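Local coordinates for Vpx protein (Simian immunodeficiency virus, PDB 4Z8L), which binds zinc and probably arrests or delays the host cell cycle in G2 and stimulates viral gene expression, at residues Arg46-Cys51 with Tyr68-Leu73. Sequence-based numbering, arbitrary orientation.
Sequences RLWNTC and YRYLLL
Helix 45-58 and helix 63-84 run roughly antiparallel here, their segment axes at 148° and 9.6 Å apart at closest approach, with Cys51 level with Tyr70. Tyr70 is the central side chain: its CG lies anti to the backbone N (chi1 167°), which sends the ring across to the facing helix. Trp48, its CG likewise anti to its backbone N, brings the edge of its six-membered ring to that face in a T-shaped pair, planes at 86° and centroids 5.2 Å apart. Trp48 CE3 sits over the centre of the phenol face, 3.8 Å from Tyr70 CD2. In the plane of the same ring, Leu47 CB abuts the rim at Tyr70 CE1 (3.8 Å). Cys51 SG rests at the base of the tyrosine, 4.0 Å from Tyr70 CB. Farther along, the side chains of Leu47 and Leu73 cross obliquely, CD2 of Leu47 4.1 Å from CD1 of Leu73. The Tyr70 hydroxyl is hydrogen-bonded to Asn32 OD1 on helix 21-35, whose Leu28 also touches Tyr70, so this residue ties together all three helices of the Vpr/Vpx fold. With one face and part of its rim engaged and its hydroxyl held, the buried phenol is probably restricted in rotation, while the segments themselves pair through apolar and aromatic packing.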
loop_
_atom_site.group_PDB
_atom_site.type_symbol
_atom_site.label_atom_id
_atom_site.label_comp_id
_atom_site.label_asym_id
_atom_site.label_seq_id
_atom_site.Cartn_x
_atom_site.Cartn_y
_atom_site.Cartn_z
ATOM N N ARG B 46 -11.870 1.270 -16.935
ATOM C CA ARG B 46 -10.816 0.709 -17.782
ATOM C C ARG B 46 -10.249 -0.530 -17.150
ATOM O O ARG B 46 -10.008 -1.531 -17.824
ATOM C CB ARG B 46 -9.664 1.698 -17.989
ATOM C CG ARG B 46 -9.485 2.155 -19.408
ATOM C CD ARG B 46 -8.872 1.088 -20.312
ATOM N NE ARG B 46 -8.964 1.495 -21.712
ATOM C CZ ARG B 46 -8.153 2.357 -22.317
ATOM N NH1 ARG B 46 -7.152 2.921 -21.656
ATOM N NH2 ARG B 46 -8.349 2.660 -23.591
ATOM N N LEU B 47 -10.090 -0.474 -15.836
ATOM C CA LEU B 47 -9.652 -1.636 -15.107
ATOM C C LEU B 47 -10.759 -2.662 -15.192
ATOM O O LEU B 47 -10.574 -3.754 -15.746
ATOM C CB LEU B 47 -9.346 -1.278 -13.655
ATOM C CG LEU B 47 -7.916 -0.830 -13.361
ATOM C CD1 LEU B 47 -7.718 -0.644 -11.871
ATOM C CD2 LEU B 47 -6.926 -1.841 -13.915
ATOM N N TRP B 48 -11.936 -2.255 -14.725
ATOM C CA TRP B 48 -13.074 -3.154 -14.643
ATOM C C TRP B 48 -13.340 -3.846 -15.960
ATOM O O TRP B 48 -13.296 -5.079 -16.050
ATOM C CB TRP B 48 -14.323 -2.395 -14.201
ATOM C CG TRP B 48 -15.542 -3.226 -14.314
ATOM C CD1 TRP B 48 -16.392 -3.297 -15.378
ATOM C CD2 TRP B 48 -16.018 -4.170 -13.355
ATOM N NE1 TRP B 48 -17.389 -4.204 -15.125
ATOM C CE2 TRP B 48 -17.180 -4.756 -13.888
ATOM C CE3 TRP B 48 -15.582 -4.567 -12.087
ATOM C CZ2 TRP B 48 -17.913 -5.714 -13.202
ATOM C CZ3 TRP B 48 -16.309 -5.518 -11.407
ATOM C CH2 TRP B 48 -17.464 -6.080 -11.964
ATOM N N ASN B 49 -13.519 -3.038 -16.996
ATOM C CA ASN B 49 -13.809 -3.562 -18.312
ATOM C C ASN B 49 -12.719 -4.525 -18.734
ATOM O O ASN B 49 -13.014 -5.658 -19.120
ATOM C CB ASN B 49 -13.954 -2.433 -19.330
ATOM C CG ASN B 49 -15.203 -1.603 -19.102
ATOM O OD1 ASN B 49 -16.179 -2.074 -18.517
ATOM N ND2 ASN B 49 -15.176 -0.357 -19.562
ATOM N N THR B 50 -11.460 -4.116 -18.591
ATOM C CA THR B 50 -10.386 -4.974 -19.062
ATOM C C THR B 50 -10.468 -6.311 -18.352
ATOM O O THR B 50 -10.377 -7.361 -18.992
ATOM C CB THR B 50 -8.994 -4.354 -18.848
ATOM O OG1 THR B 50 -8.969 -3.646 -17.602
ATOM C CG2 THR B 50 -8.667 -3.387 -19.975
ATOM N N CYS B 51 -10.750 -6.279 -17.053
ATOM C CA CYS B 51 -10.804 -7.525 -16.308
ATOM C C CYS B 51 -11.939 -8.392 -16.826
ATOM O O CYS B 51 -11.734 -9.573 -17.122
ATOM C CB CYS B 51 -10.960 -7.260 -14.811
ATOM S SG CYS B 51 -9.399 -6.899 -13.978
ATOM N N TYR B 68 -12.670 -10.629 -8.547
ATOM C CA TYR B 68 -11.684 -10.824 -7.492
ATOM C C TYR B 68 -10.332 -10.243 -7.889
ATOM O O TYR B 68 -9.687 -9.549 -7.101
ATOM C CB TYR B 68 -11.549 -12.308 -7.151
ATOM C CG TYR B 68 -10.475 -12.599 -6.131
ATOM C CD1 TYR B 68 -10.591 -12.155 -4.820
ATOM C CD2 TYR B 68 -9.342 -13.324 -6.479
ATOM C CE1 TYR B 68 -9.605 -12.421 -3.887
ATOM C CE2 TYR B 68 -8.356 -13.596 -5.555
ATOM C CZ TYR B 68 -8.491 -13.142 -4.261
ATOM O OH TYR B 68 -7.503 -13.411 -3.343
ATOM N N ARG B 69 -9.906 -10.531 -9.113
ATOM C CA ARG B 69 -8.645 -10.005 -9.622
ATOM C C ARG B 69 -8.703 -8.482 -9.763
ATOM O O ARG B 69 -7.710 -7.780 -9.511
ATOM C CB ARG B 69 -8.302 -10.659 -10.960
ATOM C CG ARG B 69 -8.052 -12.156 -10.867
ATOM C CD ARG B 69 -6.810 -12.464 -10.044
ATOM N NE ARG B 69 -5.616 -11.823 -10.587
ATOM C CZ ARG B 69 -4.772 -12.410 -11.430
ATOM N NH1 ARG B 69 -4.986 -13.658 -11.828
ATOM N NH2 ARG B 69 -3.710 -11.751 -11.874
ATOM N N TYR B 70 -9.873 -7.979 -10.154
ATOM C CA TYR B 70 -10.123 -6.540 -10.186
ATOM C C TYR B 70 -9.943 -5.945 -8.798
ATOM O O TYR B 70 -9.254 -4.933 -8.619
ATOM C CB TYR B 70 -11.535 -6.249 -10.700
ATOM C CG TYR B 70 -11.987 -4.821 -10.481
ATOM C CD1 TYR B 70 -11.543 -3.796 -11.304
ATOM C CD2 TYR B 70 -12.853 -4.499 -9.443
ATOM C CE1 TYR B 70 -11.952 -2.491 -11.103
ATOM C CE2 TYR B 70 -13.266 -3.199 -9.233
ATOM C CZ TYR B 70 -12.813 -2.198 -10.067
ATOM O OH TYR B 70 -13.223 -0.900 -9.864
ATOM N N LEU B 71 -10.566 -6.600 -7.822
ATOM C CA LEU B 71 -10.485 -6.208 -6.421
ATOM C C LEU B 71 -9.040 -6.099 -5.965
ATOM O O LEU B 71 -8.635 -5.087 -5.396
ATOM C CB LEU B 71 -11.235 -7.221 -5.550
ATOM C CG LEU B 71 -11.013 -7.180 -4.035
ATOM C CD1 LEU B 71 -11.605 -5.931 -3.415
ATOM C CD2 LEU B 71 -11.582 -8.427 -3.377
ATOM N N LEU B 72 -8.274 -7.151 -6.229
ATOM C CA LEU B 72 -6.851 -7.197 -5.908
ATOM C C LEU B 72 -6.085 -6.017 -6.506
ATOM O O LEU B 72 -5.402 -5.263 -5.786
ATOM C CB LEU B 72 -6.250 -8.514 -6.406
ATOM C CG LEU B 72 -6.136 -9.677 -5.415
ATOM C CD1 LEU B 72 -7.349 -9.747 -4.503
ATOM C CD2 LEU B 72 -5.960 -10.988 -6.167
ATOM N N LEU B 73 -6.212 -5.857 -7.824
ATOM C CA LEU B 73 -5.535 -4.769 -8.519
ATOM C C LEU B 73 -5.839 -3.430 -7.870
ATOM O O LEU B 73 -4.938 -2.628 -7.624
ATOM C CB LEU B 73 -5.942 -4.716 -9.990
ATOM C CG LEU B 73 -5.415 -5.805 -10.923
ATOM C CD1 LEU B 73 -5.663 -5.427 -12.372
ATOM C CD2 LEU B 73 -3.947 -6.074 -10.673
#